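Local coordinates for protein CELL division inhibitor (Pyrococcus furiosus, PDB 1G3Q) that binds ADP and magnesium and, as a MinD-family cell division inhibitor, probably hydrolyses ATP, at residues K16-V19 and T20-S24. Sequence-based numbering, arbitrary orientation.
Sequences KTTV and TANLS. With MG (magnesium ion), chain B; ADP (adenosine-5'-diphosphate), chain C.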
# COMPACT_ATOMS: atom_id res chain seq x y z
N LYS A 16 1.40 -5.73 1.78
CA LYS A 16 0.74 -4.51 1.33
C LYS A 16 0.98 -3.31 2.24
O LYS A 16 1.34 -2.23 1.78
CB LYS A 16 -0.76 -4.76 1.16
CG LYS A 16 -1.08 -5.70 0.01
CD LYS A 16 -2.58 -5.99 -0.12
CE LYS A 16 -3.07 -6.97 0.94
NZ LYS A 16 -3.07 -6.40 2.32
N THR A 17 0.76 -3.48 3.54
CA THR A 17 0.96 -2.36 4.46
C THR A 17 2.43 -1.97 4.50
O THR A 17 2.76 -0.78 4.53
CB THR A 17 0.45 -2.71 5.86
OG1 THR A 17 -0.96 -2.91 5.80
CG2 THR A 17 0.73 -1.57 6.84
N THR A 18 3.31 -2.97 4.50
CA THR A 18 4.75 -2.75 4.53
C THR A 18 5.22 -1.98 3.29
O THR A 18 6.02 -1.04 3.39
CB THR A 18 5.52 -4.08 4.61
OG1 THR A 18 5.17 -4.76 5.83
CG2 THR A 18 7.02 -3.83 4.60
N VAL A 19 4.72 -2.37 2.12
CA VAL A 19 5.09 -1.69 0.89
C VAL A 19 4.51 -0.27 0.91
O VAL A 19 5.20 0.69 0.57
CB VAL A 19 4.57 -2.45 -0.35
CG1 VAL A 19 4.76 -1.62 -1.61
CG2 VAL A 19 5.34 -3.76 -0.49
N THR A 20 3.25 -0.14 1.32
CA THR A 20 2.62 1.18 1.37
C THR A 20 3.44 2.13 2.25
O THR A 20 3.78 3.24 1.83
CB THR A 20 1.19 1.11 1.95
OG1 THR A 20 0.38 0.25 1.15
CG2 THR A 20 0.57 2.51 1.97
N ALA A 21 3.74 1.70 3.47
CA ALA A 21 4.50 2.51 4.42
C ALA A 21 5.91 2.85 3.94
O ALA A 21 6.31 4.02 3.97
CB ALA A 21 4.56 1.81 5.77
N ASN A 22 6.68 1.85 3.52
CA ASN A 22 8.04 2.11 3.07
C ASN A 22 8.11 2.94 1.79
O ASN A 22 8.95 3.84 1.67
CB ASN A 22 8.81 0.80 2.87
CG ASN A 22 9.27 0.19 4.19
OD1 ASN A 22 8.54 -0.56 4.83
ND2 ASN A 22 10.48 0.54 4.61
N LEU A 23 7.23 2.65 0.83
CA LEU A 23 7.21 3.41 -0.41
C LEU A 23 6.84 4.87 -0.12
O LEU A 23 7.41 5.79 -0.70
CB LEU A 23 6.21 2.79 -1.40
CG LEU A 23 6.10 3.46 -2.78
CD1 LEU A 23 7.48 3.51 -3.45
CD2 LEU A 23 5.12 2.66 -3.64
N SER A 24 5.89 5.07 0.79
CA SER A 24 5.48 6.42 1.16
C SER A 24 6.66 7.24 1.67
O SER A 24 6.89 8.37 1.23
CB SER A 24 4.40 6.38 2.25
OG SER A 24 3.17 5.88 1.76
MG MG B . -1.98 -4.80 5.86
PB ADP C . -0.29 -7.37 4.58
O1B ADP C . -1.28 -8.16 5.28
O2B ADP C . -0.17 -7.83 3.19
O3B ADP C . -0.49 -5.73 4.62
PA ADP C . 2.06 -6.77 6.05
O1A ADP C . 1.53 -6.35 7.30
O2A ADP C . 2.58 -5.70 5.25
O3A ADP C . 1.09 -7.62 5.24
O5' ADP C . 3.19 -7.71 6.38
C5' ADP C . 3.04 -8.93 7.20
C4' ADP C . 4.17 -9.11 8.14
O4' ADP C . 5.38 -9.55 7.45
C3' ADP C . 4.59 -7.88 8.87
O3' ADP C . 4.79 -8.16 10.25
C2' ADP C . 5.89 -7.43 8.26
O2' ADP C . 6.80 -6.78 9.14
C1' ADP C . 6.49 -8.65 7.71
N9 ADP C . 7.15 -8.47 6.39
C8 ADP C . 6.68 -7.98 5.16
N7 ADP C . 7.56 -7.96 4.19
C5 ADP C . 8.69 -8.46 4.79
C6 ADP C . 10.01 -8.70 4.29
N6 ADP C . 10.30 -8.42 3.02
N1 ADP C . 10.96 -9.23 5.17
C2 ADP C . 10.63 -9.50 6.47
N3 ADP C . 9.41 -9.31 7.02
C4 ADP C . 8.48 -8.78 6.13
O HOH W 1 -3.28 -4.19 3.90
O HOH W 2 -0.95 -5.39 7.94
O HOH W 3 -3.47 -6.79 6.15
O HOH W 4 -3.65 -3.76 7.17
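Thr20 returns its hydroxyl to the carbonyl of Lys16, one helical turn back, and so illustrates how a nucleotide-binding helix can fasten its own first turn. Its CB rests 3.3 Å from Lys16 O. With OG1 beside its own backbone N (chi1 -59°), the hydroxyl donates to Lys16 O at 2.7 Å from above the carbonyl plane, while the amide of Thr20 reaches the same oxygen from the opposite face. Two donors thus grip one acceptor, and the pattern recurs a turn later, where Ser24 OG and N both bond to Thr20 O. With an alanine here, the hydroxyl's bond would be gone, probably leaving Lys16 O with one donor fewer and a small gap beside Asp118 and Leu46, which the threonine touches.

The turn held this way carries the ligand-binding groups. Thr17 OG1 binds magnesium at 2.1 Å and is also hydrogen-bonded to Asp118; ADP O3B and four waters complete six ligands. Lys16 bends at its third and fourth torsions, bringing NZ to Cys119 O and water 1, and NZ adds a weak bond to ADP O2B (3.3 Å), to which Lys16 N donates at 3.0 Å. Thr17 N bonds to ADP O3B at 2.8 Å. Thr18 N and OG1 together hold ADP O2A, and Thr18 OG1 lies 2.8 Å from ADP O2A. Backbone amides at a helix N-terminus, a lysine and a magnesium-binding threonine gathered around the phosphates are the signature of the Walker A P-loop of P-loop NTPases.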